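Local structure of leucine-rich repeat protein (Bacteroides thetaiotaomicron, 4ECN) at residues W286-G291 with A331-K336; F354-E359 with I452-N457; N435-I440 with S458-D463; V496-C501 with P508-D513. The protein is of unknown function but carries leucine-rich repeats and is probably an extracellular protein that binds other proteins. All coordinates share one frame; numbering follows the deposited sequence.

Overall arrangement
Contact 1 comes first, joining the loop after helix 266-280 to the loop after strand 325-329 and closing a loop of 39 residues. Contact 2 spans 92 residues, most of them irregular or helical, between the loop after strand 351-353 and strand 452-456. Contact 3 opens inside that span at 435 and closes at 458, just past 457, so contacts 2 and 3 cross. Contact 4 follows in series and closes the short turn from strand 495-499 to P508. Neighbouring strands 452-456 and 495-499 tie contact 2 to contact 4, the hydrogen bond R436 N to A335 O links contacts 1 and 3, and G332 N to E359 OE2 links contacts 1 and 2.

Contact 1: W286-G291 with A331-K336; sequences WRYYSG and AGFGAK
Near the start of the leucine-rich repeat array, W286, Y288 and F333 form an aromatic cluster with the F333 ring in the middle. W286 CE3 sits over one face of that ring, offset toward its rim and 3.5 Å from F333 CG. The plane of the six-membered W286 ring is inclined 32° to that of F333. On the opposite face Y288 turns its edge in, with centroids 5.5 Å apart. Y288 CG is anti to the backbone N (chi1 177°), placing it beside the carbonyl carbon, and A331 O lies in plane at the ring's edge, beside CE1.

Segment 331-336 leaves strand 325-329 of the repeat sheet as an irregular loop, and two backbone bonds fix its register against 286-291. R287 N donates to F333 O at 3.1 Å, nearly straight, in the carbonyl plane and on a lone pair. Y289 N reaches G332 O at 2.9 Å from above the carbonyl plane. The same oxygen takes a CA-H...O contact from Y288 CA at 3.2 Å. W286 NE1 lies 3.8 Å from A335 CB, while its N-H is spent on L281 O. W302 meets both W286 and F333 edge-to-face, and Y288 OH is hydrogen-bonded to R364 N.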
# COMPACT_ATOMS: atom_id res chain seq x y z
N TRP A 286 3.83 -2.89 17.77
CA TRP A 286 3.97 -2.59 16.35
C TRP A 286 5.20 -3.28 15.79
O TRP A 286 6.20 -3.41 16.50
CB TRP A 286 4.08 -1.09 16.08
CG TRP A 286 2.87 -0.23 16.32
CD1 TRP A 286 1.66 -0.62 16.83
CD2 TRP A 286 2.76 1.17 16.03
NE1 TRP A 286 0.81 0.46 16.88
CE2 TRP A 286 1.46 1.58 16.42
CE3 TRP A 286 3.66 2.13 15.52
CZ2 TRP A 286 1.04 2.91 16.31
CZ3 TRP A 286 3.23 3.45 15.41
CH2 TRP A 286 1.93 3.82 15.81
N ARG A 287 5.12 -3.70 14.51
CA ARG A 287 6.18 -4.31 13.71
C ARG A 287 5.94 -3.94 12.26
O ARG A 287 5.06 -4.51 11.60
CB ARG A 287 6.32 -5.83 13.89
CG ARG A 287 7.19 -6.24 15.06
CD ARG A 287 7.39 -7.76 15.15
NE ARG A 287 8.34 -8.24 14.15
CZ ARG A 287 9.62 -8.51 14.40
NH1 ARG A 287 10.11 -8.38 15.63
NH2 ARG A 287 10.42 -8.93 13.43
N TYR A 288 6.67 -2.94 11.78
CA TYR A 288 6.53 -2.45 10.42
C TYR A 288 6.93 -3.54 9.43
O TYR A 288 7.98 -4.17 9.60
CB TYR A 288 7.38 -1.19 10.20
CG TYR A 288 7.36 -0.68 8.78
CD1 TYR A 288 6.30 0.10 8.32
CD2 TYR A 288 8.42 -0.92 7.92
CE1 TYR A 288 6.28 0.59 7.01
CE2 TYR A 288 8.41 -0.43 6.61
CZ TYR A 288 7.33 0.31 6.16
OH TYR A 288 7.34 0.78 4.87
N TYR A 289 6.07 -3.77 8.40
CA TYR A 289 6.28 -4.70 7.30
C TYR A 289 6.44 -3.90 6.03
O TYR A 289 5.52 -3.18 5.63
CB TYR A 289 5.14 -5.72 7.19
CG TYR A 289 5.35 -6.73 6.07
CD1 TYR A 289 6.54 -7.45 5.97
CD2 TYR A 289 4.36 -6.96 5.13
CE1 TYR A 289 6.75 -8.36 4.94
CE2 TYR A 289 4.55 -7.88 4.10
CZ TYR A 289 5.74 -8.59 4.01
OH TYR A 289 5.96 -9.50 3.00
N SER A 290 7.61 -4.00 5.40
CA SER A 290 7.91 -3.25 4.18
C SER A 290 7.40 -3.94 2.93
O SER A 290 7.41 -3.32 1.88
CB SER A 290 9.41 -3.02 4.06
OG SER A 290 10.13 -4.24 4.01
N GLY A 291 7.00 -5.22 3.04
CA GLY A 291 6.46 -6.02 1.95
C GLY A 291 7.42 -6.48 0.88
O GLY A 291 7.02 -7.04 -0.16
N ALA A 331 0.66 3.21 8.33
CA ALA A 331 0.71 2.12 7.38
C ALA A 331 1.95 1.23 7.61
O ALA A 331 3.05 1.76 7.81
CB ALA A 331 0.73 2.67 5.96
N GLY A 332 1.73 -0.09 7.60
CA GLY A 332 2.76 -1.11 7.75
C GLY A 332 3.02 -1.62 9.16
O GLY A 332 3.52 -2.73 9.32
N PHE A 333 2.65 -0.84 10.18
CA PHE A 333 2.93 -1.18 11.58
C PHE A 333 2.00 -2.20 12.19
O PHE A 333 2.41 -2.90 13.12
CB PHE A 333 2.87 0.07 12.44
CG PHE A 333 4.02 1.00 12.18
CD1 PHE A 333 5.31 0.67 12.60
CD2 PHE A 333 3.82 2.22 11.58
CE1 PHE A 333 6.36 1.53 12.38
CE2 PHE A 333 4.88 3.09 11.38
CZ PHE A 333 6.14 2.74 11.78
N GLY A 334 0.75 -2.24 11.71
CA GLY A 334 -0.26 -3.14 12.25
C GLY A 334 -0.80 -2.64 13.56
O GLY A 334 -0.70 -3.33 14.58
N ALA A 335 -1.35 -1.42 13.55
CA ALA A 335 -1.92 -0.80 14.74
C ALA A 335 -3.23 -1.49 15.15
O ALA A 335 -3.97 -1.99 14.31
CB ALA A 335 -2.16 0.67 14.48
N LYS A 336 -3.50 -1.54 16.46
CA LYS A 336 -4.71 -2.14 17.03
C LYS A 336 -5.28 -1.17 18.03
O LYS A 336 -4.56 -0.77 18.94
CB LYS A 336 -4.40 -3.52 17.69
CG LYS A 336 -3.95 -4.63 16.74
CD LYS A 336 -3.21 -5.79 17.43
CE LYS A 336 -1.70 -5.57 17.47
NZ LYS A 336 -0.99 -6.71 18.11

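Contact 2: F354-E359 with I452-N457; sequences FGTHSE and IIYFAN
F354 N donates to Y454 O across the two segments, 2.7 Å and almost straight. The side chain of N457 supplies the other crossing hydrogen bonds: ND2 gives one to T356 O (3.1 Å), met above that carbonyl plane, and one to E359 OE1 (3.3 Å), with both acceptors close to the plane of the amide. T356 N reaches the same E359 OE1 from the opposite face of the carboxylate, which also accepts from T434 OG1. This network holds the type I turn T356-E359 against the end of the strand.

Two ring pairs touch. F354 and F455 lie side by side with planes 16° apart but slid so far that they barely overlap, F354 CD2 touching F455 CE1 at 3.5 Å. H357 CE1 and Y454 CE2 meet edge to edge, 4.2 Å apart.

Apolar and mixed contacts fill the middle. A456 CB sits 3.6 Å from G355 C, and Y454 CB packs on G355 O.

Strand 452-456 runs parallel to and between strands 351-353 and 495-499 in the repeat sheet. H357 reaches from the turn to E497 on the latter strand and to H386 on helix 386-391, while N457 OD1 receives N500 ND2.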
# COMPACT_ATOMS: atom_id res chain seq x y z
N PHE A 354 -3.82 5.74 7.75
CA PHE A 354 -4.06 4.63 8.70
C PHE A 354 -3.97 3.26 8.01
O PHE A 354 -3.98 2.21 8.67
CB PHE A 354 -5.44 4.79 9.35
CG PHE A 354 -5.59 6.09 10.10
CD1 PHE A 354 -5.03 6.26 11.37
CD2 PHE A 354 -6.32 7.14 9.56
CE1 PHE A 354 -5.18 7.46 12.07
CE2 PHE A 354 -6.51 8.33 10.28
CZ PHE A 354 -5.93 8.48 11.52
N GLY A 355 -3.92 3.29 6.69
CA GLY A 355 -3.84 2.12 5.84
C GLY A 355 -3.69 2.52 4.40
O GLY A 355 -3.86 3.70 4.08
N THR A 356 -3.40 1.55 3.51
CA THR A 356 -3.15 1.78 2.07
C THR A 356 -3.45 0.52 1.28
O THR A 356 -3.31 -0.59 1.80
CB THR A 356 -1.69 2.21 1.92
OG1 THR A 356 -1.61 3.59 2.26
CG2 THR A 356 -1.15 2.06 0.57
N HIS A 357 -3.87 0.69 0.03
CA HIS A 357 -4.13 -0.43 -0.87
C HIS A 357 -2.83 -1.19 -1.20
O HIS A 357 -2.88 -2.36 -1.56
CB HIS A 357 -4.81 0.08 -2.16
CG HIS A 357 -4.03 1.12 -2.88
ND1 HIS A 357 -4.17 2.45 -2.58
CD2 HIS A 357 -3.10 0.99 -3.85
CE1 HIS A 357 -3.32 3.09 -3.37
NE2 HIS A 357 -2.67 2.25 -4.16
N SER A 358 -1.68 -0.53 -1.01
CA SER A 358 -0.31 -0.97 -1.29
C SER A 358 0.44 -1.48 -0.02
O SER A 358 1.56 -1.97 -0.14
CB SER A 358 0.45 0.19 -1.91
OG SER A 358 1.62 -0.22 -2.62
N GLU A 359 -0.18 -1.37 1.18
CA GLU A 359 0.41 -1.71 2.48
C GLU A 359 1.06 -3.13 2.48
O GLU A 359 2.23 -3.27 2.86
CB GLU A 359 -0.68 -1.61 3.56
CG GLU A 359 -0.25 -1.12 4.94
CD GLU A 359 -1.42 -0.88 5.88
OE1 GLU A 359 -2.57 -0.88 5.40
OE2 GLU A 359 -1.18 -0.76 7.11
N ILE A 452 -4.66 15.04 2.19
CA ILE A 452 -4.88 13.64 1.84
C ILE A 452 -5.09 12.80 3.11
O ILE A 452 -4.30 12.92 4.05
CB ILE A 452 -3.66 13.12 1.02
CG1 ILE A 452 -3.42 13.94 -0.26
CG2 ILE A 452 -3.80 11.66 0.68
CD1 ILE A 452 -2.06 13.79 -0.79
N ILE A 453 -6.16 11.96 3.14
CA ILE A 453 -6.47 11.05 4.26
C ILE A 453 -6.70 9.64 3.66
O ILE A 453 -7.49 9.48 2.72
CB ILE A 453 -7.63 11.54 5.19
CG1 ILE A 453 -7.66 10.74 6.50
CG2 ILE A 453 -8.99 11.59 4.51
CD1 ILE A 453 -8.33 11.45 7.64
N TYR A 454 -5.96 8.64 4.17
CA TYR A 454 -6.04 7.25 3.72
C TYR A 454 -6.40 6.32 4.88
O TYR A 454 -5.76 6.33 5.93
CB TYR A 454 -4.70 6.80 3.09
CG TYR A 454 -4.51 7.03 1.60
CD1 TYR A 454 -4.60 8.31 1.06
CD2 TYR A 454 -4.07 6.01 0.77
CE1 TYR A 454 -4.37 8.54 -0.30
CE2 TYR A 454 -3.84 6.23 -0.59
CZ TYR A 454 -3.96 7.50 -1.12
OH TYR A 454 -3.76 7.73 -2.46
N PHE A 455 -7.49 5.55 4.67
CA PHE A 455 -8.01 4.48 5.53
C PHE A 455 -8.07 3.25 4.72
O PHE A 455 -8.64 3.29 3.63
CB PHE A 455 -9.39 4.79 6.08
CG PHE A 455 -9.61 6.10 6.77
CD1 PHE A 455 -9.43 6.22 8.14
CD2 PHE A 455 -10.14 7.18 6.08
CE1 PHE A 455 -9.69 7.41 8.80
CE2 PHE A 455 -10.41 8.38 6.73
CZ PHE A 455 -10.18 8.49 8.09
N ALA A 456 -7.53 2.14 5.21
CA ALA A 456 -7.63 0.90 4.45
C ALA A 456 -7.37 -0.29 5.33
O ALA A 456 -6.66 -0.19 6.33
CB ALA A 456 -6.68 0.90 3.27
N ASN A 457 -7.98 -1.43 4.96
CA ASN A 457 -7.87 -2.76 5.55
C ASN A 457 -8.07 -2.73 7.05
O ASN A 457 -7.28 -3.34 7.80
CB ASN A 457 -6.51 -3.34 5.22
CG ASN A 457 -6.06 -3.07 3.82
OD1 ASN A 457 -6.64 -3.56 2.85
ND2 ASN A 457 -5.03 -2.25 3.70

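Contact 3: N435-I440 with S458-D463; sequences NRITFI and SPFTYD
N435 OD1 takes a hydrogen bond from S458 OG (2.6 Å). The donor lies in the carbonyl plane on a lone pair. I437 N donates to the same oxygen at 3.2 Å, likewise in the plane and on a lone pair, and closes an Asx turn at the head of strand 436-440. One amide oxygen thus accepts from both the backbone of the strand and the hydroxyl of the facing loop.

Next to this pair the proline ring of P459 lies against the strand backbone. Its CD faces I437 O at 3.2 Å, and its CG is 3.9 Å from R436 CA. The T438 and P459 side chains cross obliquely, CG2 nearest to CG. F460 follows: its CB packs on T438 O (3.6 Å), and its ring atom CE2 meets I440 CD1 (3.8 Å), oblique to the ring. With chi1 at 43°, CG of F460 lies between the backbone N and the carbonyl carbon, which puts it 3.9 Å from I437 O. Within 458-463, S458 CB covers one face of the F460 ring, offset toward the rim.

In the second shell, N435 ND2 donates to A456 O at the end of strand 452-456. F460 also rests on F455 and on C501 of the following strand's loop, and R436 bonds through its backbone to A335. Strand 436-440 pairs in parallel with 338-339, forming a small second sheet beside the main repeat sheet, and this resembles the extra strands seen in some leucine-rich repeats.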
# COMPACT_ATOMS: atom_id res chain seq x y z
N ASN A 435 -4.54 -4.17 9.90
CA ASN A 435 -4.61 -3.55 11.22
C ASN A 435 -5.94 -3.88 11.92
O ASN A 435 -6.90 -4.27 11.23
CB ASN A 435 -4.46 -2.03 11.06
CG ASN A 435 -5.60 -1.39 10.27
OD1 ASN A 435 -6.72 -1.17 10.76
ND2 ASN A 435 -5.32 -1.07 9.02
N ARG A 436 -6.03 -3.66 13.25
CA ARG A 436 -7.28 -3.84 14.00
C ARG A 436 -7.76 -2.46 14.58
O ARG A 436 -8.14 -2.39 15.74
CB ARG A 436 -7.16 -4.92 15.13
CG ARG A 436 -6.73 -6.36 14.75
CD ARG A 436 -7.67 -7.03 13.76
NE ARG A 436 -7.40 -8.46 13.51
CZ ARG A 436 -6.54 -8.95 12.61
NH1 ARG A 436 -5.74 -8.14 11.92
NH2 ARG A 436 -6.43 -10.26 12.45
N ILE A 437 -7.73 -1.38 13.74
CA ILE A 437 -8.20 -0.03 14.10
C ILE A 437 -9.73 -0.05 14.07
O ILE A 437 -10.32 -0.14 13.00
CB ILE A 437 -7.60 1.09 13.19
CG1 ILE A 437 -6.05 1.12 13.25
CG2 ILE A 437 -8.20 2.46 13.55
CD1 ILE A 437 -5.35 2.11 12.28
N THR A 438 -10.37 0.01 15.25
CA THR A 438 -11.84 -0.12 15.38
C THR A 438 -12.57 1.23 15.58
O THR A 438 -13.80 1.24 15.57
CB THR A 438 -12.19 -1.06 16.56
OG1 THR A 438 -11.40 -0.76 17.72
CG2 THR A 438 -12.05 -2.53 16.19
N PHE A 439 -11.84 2.34 15.71
CA PHE A 439 -12.45 3.65 15.96
C PHE A 439 -11.56 4.80 15.49
O PHE A 439 -10.34 4.78 15.68
CB PHE A 439 -12.73 3.81 17.48
CG PHE A 439 -13.56 5.02 17.85
CD1 PHE A 439 -14.94 4.96 17.86
CD2 PHE A 439 -12.94 6.24 18.13
CE1 PHE A 439 -15.70 6.09 18.14
CE2 PHE A 439 -13.71 7.37 18.40
CZ PHE A 439 -15.08 7.29 18.42
N ILE A 440 -12.20 5.85 14.92
CA ILE A 440 -11.52 7.08 14.50
C ILE A 440 -12.20 8.27 15.17
O ILE A 440 -13.35 8.56 14.83
CB ILE A 440 -11.46 7.27 12.95
CG1 ILE A 440 -11.07 5.99 12.16
CG2 ILE A 440 -10.61 8.49 12.58
CD1 ILE A 440 -9.64 5.55 12.21
N SER A 458 -9.13 -2.01 7.49
CA SER A 458 -9.54 -1.82 8.88
C SER A 458 -10.89 -2.50 9.17
O SER A 458 -11.76 -2.58 8.29
CB SER A 458 -9.64 -0.34 9.22
OG SER A 458 -8.35 0.26 9.32
N PRO A 459 -11.11 -2.97 10.43
CA PRO A 459 -12.38 -3.64 10.73
C PRO A 459 -13.47 -2.72 11.29
O PRO A 459 -14.46 -3.24 11.78
CB PRO A 459 -11.95 -4.65 11.80
CG PRO A 459 -10.86 -3.96 12.55
CD PRO A 459 -10.19 -3.01 11.59
N PHE A 460 -13.32 -1.38 11.25
CA PHE A 460 -14.34 -0.50 11.84
C PHE A 460 -15.66 -0.51 11.05
O PHE A 460 -15.69 -0.87 9.87
CB PHE A 460 -13.86 0.97 11.98
CG PHE A 460 -13.09 1.58 10.83
CD1 PHE A 460 -13.61 1.59 9.54
CD2 PHE A 460 -11.87 2.23 11.05
CE1 PHE A 460 -12.90 2.16 8.48
CE2 PHE A 460 -11.17 2.81 10.00
CZ PHE A 460 -11.69 2.78 8.72
N THR A 461 -16.74 -0.10 11.72
CA THR A 461 -18.10 0.04 11.19
C THR A 461 -18.26 1.52 10.75
O THR A 461 -17.48 2.36 11.21
CB THR A 461 -19.14 -0.45 12.21
OG1 THR A 461 -19.00 0.25 13.43
CG2 THR A 461 -19.01 -1.94 12.49
N TYR A 462 -19.20 1.85 9.84
CA TYR A 462 -19.29 3.20 9.24
C TYR A 462 -19.61 4.32 10.27
O TYR A 462 -19.31 5.50 10.01
CB TYR A 462 -20.36 3.22 8.13
CG TYR A 462 -21.79 3.36 8.59
CD1 TYR A 462 -22.57 2.24 8.89
CD2 TYR A 462 -22.40 4.61 8.66
CE1 TYR A 462 -23.90 2.37 9.29
CE2 TYR A 462 -23.73 4.75 9.06
CZ TYR A 462 -24.47 3.63 9.38
OH TYR A 462 -25.78 3.81 9.79
N ASP A 463 -20.22 3.96 11.41
CA ASP A 463 -20.65 4.90 12.45
C ASP A 463 -19.52 5.21 13.45
O ASP A 463 -19.70 6.01 14.38
CB ASP A 463 -21.89 4.32 13.18
CG ASP A 463 -21.74 2.90 13.72
OD1 ASP A 463 -21.52 1.97 12.91
OD2 ASP A 463 -21.93 2.71 14.95

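Contact 4: V496-C501 with P508-D513; sequences VELYNC and PDFLYD
The F510 ring has V496 CG1 at its edge, near its plane, 4.0 Å from CZ. L511 CG, from the same segment, lies 4.2 Å above one face and is offset toward the rim. L498 CD1 approaches obliquely, nearest CE2 at 4.1 Å. The ring also meets W487, their planes at about 40°.

The remaining partners are methyls and the proline ring. V496 CG1, the methyl that meets both F510 and L511, is anti to the backbone N (chi1 -180°). L511 CD2 lies 3.8 Å from V496 CG1, the two side chains crossing. L498 and P508 reach toward each other tip to tip, with L498 CD1 3.6 Å from P508 CG. The same CD1 lies 4.1 Å from L511 CD1, so this methyl alone touches all three partners on the far side.

V496 and L498 alternate inward on strand 495-499, while P508, F510 and L511 come from the return segment, as expected for the hydrophobic positions of a leucine-rich repeat whose strand is followed by an LPxxL-like stretch. No hydrogen bond crosses between the segments, and the nearest CA pair, V496 with L511, is 8.4 Å apart. Within 508-513, Y512 N donates to D509 O and D513 N to F510 O, both three residues back and at 3.2 Å. V496 also rests on I453 and L520 from the two flanking strands of the sheet, and L511 touches L520 too.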
# COMPACT_ATOMS: atom_id res chain seq x y z
N VAL A 496 -9.25 11.15 -0.56
CA VAL A 496 -9.72 10.23 0.50
C VAL A 496 -9.71 8.82 -0.04
O VAL A 496 -10.11 8.60 -1.18
CB VAL A 496 -11.13 10.57 1.07
CG1 VAL A 496 -11.54 9.58 2.16
CG2 VAL A 496 -11.20 12.00 1.60
N GLU A 497 -9.24 7.87 0.80
CA GLU A 497 -9.24 6.44 0.52
C GLU A 497 -9.87 5.70 1.68
O GLU A 497 -9.48 5.89 2.84
CB GLU A 497 -7.84 5.90 0.22
CG GLU A 497 -7.78 4.39 -0.02
CD GLU A 497 -6.48 3.89 -0.62
OE1 GLU A 497 -6.18 4.24 -1.79
OE2 GLU A 497 -5.78 3.10 0.06
N LEU A 498 -10.87 4.88 1.35
CA LEU A 498 -11.61 3.97 2.21
C LEU A 498 -11.61 2.62 1.53
O LEU A 498 -12.62 2.17 1.02
CB LEU A 498 -13.02 4.49 2.49
CG LEU A 498 -13.20 5.36 3.72
CD1 LEU A 498 -14.53 6.02 3.69
CD2 LEU A 498 -13.07 4.55 4.99
N TYR A 499 -10.43 2.01 1.45
CA TYR A 499 -10.18 0.76 0.73
C TYR A 499 -10.32 -0.44 1.64
O TYR A 499 -9.81 -0.45 2.76
CB TYR A 499 -8.75 0.81 0.15
CG TYR A 499 -8.35 -0.42 -0.63
CD1 TYR A 499 -8.80 -0.62 -1.93
CD2 TYR A 499 -7.51 -1.38 -0.08
CE1 TYR A 499 -8.48 -1.77 -2.64
CE2 TYR A 499 -7.14 -2.52 -0.80
CZ TYR A 499 -7.63 -2.71 -2.09
OH TYR A 499 -7.30 -3.84 -2.81
N ASN A 500 -10.97 -1.48 1.13
CA ASN A 500 -11.10 -2.78 1.76
C ASN A 500 -11.38 -2.71 3.28
O ASN A 500 -10.55 -3.17 4.07
CB ASN A 500 -9.80 -3.58 1.51
CG ASN A 500 -9.81 -5.03 1.96
OD1 ASN A 500 -10.82 -5.74 1.88
ND2 ASN A 500 -8.66 -5.46 2.44
N CYS A 501 -12.55 -2.15 3.68
CA CYS A 501 -13.05 -2.08 5.07
C CYS A 501 -14.30 -3.01 5.14
O CYS A 501 -15.42 -2.69 4.68
CB CYS A 501 -13.31 -0.64 5.51
SG CYS A 501 -11.80 0.40 5.60
N PRO A 508 -19.35 6.25 5.10
CA PRO A 508 -19.53 7.14 6.25
C PRO A 508 -19.95 8.54 5.81
O PRO A 508 -19.57 9.00 4.71
CB PRO A 508 -18.15 7.14 6.92
CG PRO A 508 -17.25 6.83 5.87
CD PRO A 508 -17.93 5.89 4.94
N ASP A 509 -20.73 9.24 6.69
CA ASP A 509 -21.31 10.56 6.45
C ASP A 509 -20.29 11.67 6.19
O ASP A 509 -20.64 12.63 5.50
CB ASP A 509 -22.18 10.99 7.63
CG ASP A 509 -23.67 10.86 7.37
OD1 ASP A 509 -24.12 9.72 7.06
OD2 ASP A 509 -24.39 11.89 7.47
N PHE A 510 -19.05 11.55 6.73
CA PHE A 510 -18.05 12.61 6.62
C PHE A 510 -17.73 12.94 5.13
O PHE A 510 -17.47 14.11 4.84
CB PHE A 510 -16.77 12.25 7.39
CG PHE A 510 -15.74 11.42 6.68
CD1 PHE A 510 -14.74 12.02 5.93
CD2 PHE A 510 -15.73 10.04 6.82
CE1 PHE A 510 -13.80 11.25 5.25
CE2 PHE A 510 -14.77 9.27 6.15
CZ PHE A 510 -13.81 9.88 5.38
N LEU A 511 -17.82 11.95 4.21
CA LEU A 511 -17.54 12.13 2.78
C LEU A 511 -18.43 13.17 2.11
O LEU A 511 -17.97 13.91 1.24
CB LEU A 511 -17.71 10.81 2.01
CG LEU A 511 -16.72 9.73 2.30
CD1 LEU A 511 -17.16 8.42 1.67
CD2 LEU A 511 -15.32 10.14 1.86
N TYR A 512 -19.71 13.19 2.49
CA TYR A 512 -20.72 14.04 1.90
C TYR A 512 -20.65 15.49 2.42
O TYR A 512 -21.25 16.38 1.82
CB TYR A 512 -22.11 13.44 2.19
CG TYR A 512 -22.24 12.00 1.73
CD1 TYR A 512 -22.47 11.69 0.39
CD2 TYR A 512 -22.15 10.95 2.64
CE1 TYR A 512 -22.60 10.37 -0.03
CE2 TYR A 512 -22.29 9.62 2.22
CZ TYR A 512 -22.51 9.33 0.89
OH TYR A 512 -22.64 8.03 0.47
N ASP A 513 -19.88 15.71 3.49
CA ASP A 513 -19.73 17.03 4.12
C ASP A 513 -18.37 17.67 3.76
O ASP A 513 -18.08 18.77 4.23
CB ASP A 513 -19.89 16.91 5.64
CG ASP A 513 -21.22 16.33 6.10
OD1 ASP A 513 -22.19 16.32 5.30
OD2 ASP A 513 -21.30 15.89 7.27